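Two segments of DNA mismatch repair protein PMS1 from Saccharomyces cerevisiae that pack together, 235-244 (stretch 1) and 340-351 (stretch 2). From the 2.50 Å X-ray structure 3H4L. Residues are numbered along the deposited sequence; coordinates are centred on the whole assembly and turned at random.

Stretch 1 (235-244) VLDLNPFKNR
Stretch 2 (340-351) LHNERAVIDIFK

How does the strand meet the helix? Residues 235-237 form a strand, and 343-351 a helix whose axis passes 9.0 Å away, their N-to-C directions 132° apart, so the register runs backward: CA of Leu-236 lies 6.6 Å from CA of Ile-349, and CA of Leu-238 lies 7.2 Å from CA of Val-346. Leu-236 (phi/psi -85/104; m, t) points toward the helix, placing CD2 3.8 Å from Ile-349 CG2 and CD1 4.1 Å from Phe-350 CB. Asp-237 (-78/114; t) points away, and its OD1 accepts from Asn-239 N at 3.2 Å, bracing the turn that follows.

What does Leu-238 fill? Leaving the strand at -114/8, it points toward the helix with chi1 at -146°, between wells, and chi2 p. Leu-238 CD1 lies 3.3 Å from Ile-349 CD1 and 4.3 Å from Ala-345 CB, while Leu-238 CD2 lies 3.3 Å from Val-346 CG2, so one side chain spans a full helical turn.

How does Phe-241 meet the helix? A 3-10 segment, 239-241, turns the chain, with Phe-241 N donating a hydrogen bond to Leu-238 O at 2.8 Å. Phe-241 has phi/psi -117/1, chi1 m and chi2 67°, and its ring receives Ile-349 (m, t) over one face: Ile-349 CD1 sits 4.0 Å from the centroid of the Phe-241 ring, a CH-pi contact. Ala-345 CB also lies close to the ring, 3.2 Å from Phe-241 CD2.

How is the helix start held? Asn-342 (65/53; t) is the N-cap; its OD1 accepts from Ala-345 N at 3.1 Å, and its ND2 lies 2.9 Å from Phe-241 O. Beside it, His-341 (-70/112; t, chi2 67°) points its CA-to-CB bond toward stretch 1, its ring edge facing the backbone: His-341 NE2 is 3.3 Å from Lys-242 CA (-76/133) and accepts a hydrogen bond from Asn-243 N (-88/-46) at 3.2 Å.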

# COMPACT_ATOMS: atom_id res chain seq x y z
N VAL B 235 22.11 -20.46 23.08
CA VAL B 235 23.10 -19.76 23.89
C VAL B 235 24.49 -20.30 23.58
O VAL B 235 24.88 -21.36 24.07
CB VAL B 235 22.83 -19.93 25.41
CG1 VAL B 235 23.88 -19.18 26.21
CG2 VAL B 235 21.45 -19.41 25.76
N LEU B 236 25.24 -19.56 22.76
CA LEU B 236 26.59 -19.95 22.39
C LEU B 236 27.58 -19.47 23.45
O LEU B 236 27.89 -18.28 23.52
CB LEU B 236 26.97 -19.33 21.05
CG LEU B 236 25.92 -19.42 19.94
CD1 LEU B 236 26.38 -18.63 18.72
CD2 LEU B 236 25.68 -20.88 19.59
N ASP B 237 28.06 -20.37 24.29
CA ASP B 237 29.02 -19.99 25.32
C ASP B 237 30.37 -19.84 24.63
O ASP B 237 30.94 -20.82 24.16
CB ASP B 237 29.10 -21.07 26.40
CG ASP B 237 29.96 -20.64 27.58
OD1 ASP B 237 31.15 -20.34 27.36
OD2 ASP B 237 29.44 -20.61 28.71
N LEU B 238 30.89 -18.62 24.59
CA LEU B 238 32.16 -18.37 23.92
C LEU B 238 33.29 -17.93 24.86
O LEU B 238 34.37 -17.56 24.40
CB LEU B 238 31.94 -17.31 22.84
CG LEU B 238 32.78 -17.42 21.57
CD1 LEU B 238 32.36 -18.65 20.78
CD2 LEU B 238 32.57 -16.19 20.73
N ASN B 239 33.04 -17.99 26.17
CA ASN B 239 34.02 -17.58 27.18
C ASN B 239 35.43 -18.18 27.02
O ASN B 239 36.43 -17.48 27.19
CB ASN B 239 33.48 -17.89 28.58
CG ASN B 239 32.29 -17.03 28.95
OD1 ASN B 239 32.40 -15.81 29.06
ND2 ASN B 239 31.13 -17.66 29.13
N PRO B 240 35.53 -19.48 26.72
CA PRO B 240 36.86 -20.07 26.56
C PRO B 240 37.49 -19.76 25.20
O PRO B 240 38.50 -20.35 24.83
CB PRO B 240 36.59 -21.56 26.74
CG PRO B 240 35.25 -21.72 26.11
CD PRO B 240 34.49 -20.53 26.68
N PHE B 241 36.89 -18.83 24.46
CA PHE B 241 37.40 -18.48 23.14
C PHE B 241 37.88 -17.03 22.99
O PHE B 241 38.29 -16.64 21.90
CB PHE B 241 36.36 -18.77 22.06
CG PHE B 241 36.10 -20.24 21.84
CD1 PHE B 241 35.50 -21.01 22.82
CD2 PHE B 241 36.44 -20.83 20.63
CE1 PHE B 241 35.23 -22.36 22.60
CE2 PHE B 241 36.17 -22.18 20.40
CZ PHE B 241 35.57 -22.94 21.39
N LYS B 242 37.81 -16.24 24.05
CA LYS B 242 38.29 -14.87 23.94
C LYS B 242 39.82 -14.92 23.97
O LYS B 242 40.40 -15.60 24.81
CB LYS B 242 37.74 -14.00 25.08
CG LYS B 242 37.32 -14.74 26.33
CD LYS B 242 36.63 -13.76 27.26
CE LYS B 242 36.48 -14.32 28.66
NZ LYS B 242 35.94 -13.27 29.56
N ASN B 243 40.45 -14.20 23.04
CA ASN B 243 41.91 -14.22 22.86
C ASN B 243 42.84 -13.29 23.63
O ASN B 243 43.87 -13.75 24.13
CB ASN B 243 42.22 -14.11 21.37
N ARG B 244 42.53 -12.00 23.73
CA ARG B 244 43.43 -11.07 24.41
C ARG B 244 43.27 -10.95 25.93
O ARG B 244 42.35 -10.28 26.42
CB ARG B 244 43.30 -9.68 23.76
CG ARG B 244 43.69 -9.65 22.29
CD ARG B 244 45.19 -9.88 22.11
NE ARG B 244 45.55 -11.28 21.88
CZ ARG B 244 46.75 -11.79 22.17
NH1 ARG B 244 47.70 -11.03 22.71
NH2 ARG B 244 47.00 -13.06 21.91
N LEU B 340 32.48 -9.70 14.97
CA LEU B 340 32.51 -10.08 16.38
C LEU B 340 33.90 -10.55 16.81
O LEU B 340 34.77 -10.82 15.97
CB LEU B 340 31.48 -11.17 16.66
CG LEU B 340 30.00 -10.86 16.42
CD1 LEU B 340 29.16 -12.08 16.80
CD2 LEU B 340 29.57 -9.65 17.23
N HIS B 341 34.09 -10.65 18.12
CA HIS B 341 35.36 -11.08 18.70
C HIS B 341 35.63 -12.56 18.44
O HIS B 341 34.93 -13.43 18.99
CB HIS B 341 35.36 -10.82 20.21
CG HIS B 341 36.63 -11.22 20.89
ND1 HIS B 341 37.82 -10.58 20.66
CD2 HIS B 341 36.89 -12.20 21.78
CE1 HIS B 341 38.77 -11.15 21.39
NE2 HIS B 341 38.22 -12.14 22.08
N ASN B 342 36.64 -12.85 17.63
CA ASN B 342 36.99 -14.23 17.29
C ASN B 342 35.80 -14.80 16.50
O ASN B 342 35.26 -15.85 16.84
CB ASN B 342 37.21 -15.04 18.57
CG ASN B 342 37.90 -16.37 18.32
OD1 ASN B 342 37.51 -17.13 17.44
ND2 ASN B 342 38.93 -16.65 19.11
N GLU B 343 35.41 -14.10 15.44
CA GLU B 343 34.28 -14.53 14.63
C GLU B 343 34.42 -15.95 14.10
O GLU B 343 33.41 -16.64 13.90
CB GLU B 343 34.06 -13.54 13.47
CG GLU B 343 32.70 -13.70 12.78
CD GLU B 343 32.16 -12.39 12.21
OE1 GLU B 343 31.90 -11.45 13.00
OE2 GLU B 343 32.00 -12.28 10.97
N ARG B 344 35.65 -16.41 13.88
CA ARG B 344 35.89 -17.76 13.38
C ARG B 344 35.31 -18.82 14.34
O ARG B 344 34.66 -19.77 13.90
CB ARG B 344 37.39 -17.99 13.18
N ALA B 345 35.55 -18.64 15.63
CA ALA B 345 35.03 -19.57 16.63
C ALA B 345 33.51 -19.49 16.61
O ALA B 345 32.83 -20.51 16.49
CB ALA B 345 35.56 -19.20 18.01
N VAL B 346 32.97 -18.28 16.74
CA VAL B 346 31.53 -18.07 16.71
C VAL B 346 30.91 -18.88 15.58
O VAL B 346 30.05 -19.73 15.80
CB VAL B 346 31.18 -16.57 16.48
CG1 VAL B 346 29.67 -16.40 16.38
CG2 VAL B 346 31.74 -15.71 17.60
N ILE B 347 31.36 -18.61 14.36
CA ILE B 347 30.85 -19.31 13.19
C ILE B 347 30.80 -20.83 13.38
O ILE B 347 29.88 -21.49 12.91
CB ILE B 347 31.72 -18.98 11.96
CG1 ILE B 347 31.75 -17.46 11.74
CG2 ILE B 347 31.17 -19.69 10.72
CD1 ILE B 347 32.75 -16.98 10.69
N ASP B 348 31.79 -21.38 14.08
CA ASP B 348 31.85 -22.82 14.31
C ASP B 348 30.93 -23.33 15.40
O ASP B 348 30.30 -24.39 15.26
CB ASP B 348 33.29 -23.24 14.61
CG ASP B 348 34.21 -23.06 13.42
OD1 ASP B 348 34.01 -23.77 12.41
OD2 ASP B 348 35.12 -22.20 13.49
N ILE B 349 30.85 -22.59 16.50
CA ILE B 349 29.98 -22.98 17.60
C ILE B 349 28.53 -22.84 17.19
O ILE B 349 27.66 -23.57 17.66
CB ILE B 349 30.28 -22.14 18.87
CG1 ILE B 349 31.65 -22.54 19.42
CG2 ILE B 349 29.18 -22.34 19.91
CD1 ILE B 349 31.97 -21.95 20.78
N PHE B 350 28.27 -21.90 16.28
CA PHE B 350 26.92 -21.68 15.79
C PHE B 350 26.54 -22.81 14.83
O PHE B 350 25.48 -23.42 14.95
CB PHE B 350 26.83 -20.33 15.05
CG PHE B 350 25.48 -20.06 14.45
CD1 PHE B 350 24.40 -19.73 15.26
CD2 PHE B 350 25.28 -20.21 13.08
CE1 PHE B 350 23.13 -19.55 14.71
CE2 PHE B 350 24.01 -20.03 12.52
CZ PHE B 350 22.94 -19.70 13.33
N LYS B 351 27.44 -23.07 13.88
CA LYS B 351 27.21 -24.10 12.87
C LYS B 351 26.79 -25.43 13.50
O LYS B 351 25.82 -26.04 13.07
CB LYS B 351 28.46 -24.30 12.02
CG LYS B 351 28.27 -25.22 10.82
CD LYS B 351 29.59 -25.52 10.10
CE LYS B 351 30.28 -24.24 9.61
NZ LYS B 351 31.57 -24.51 8.90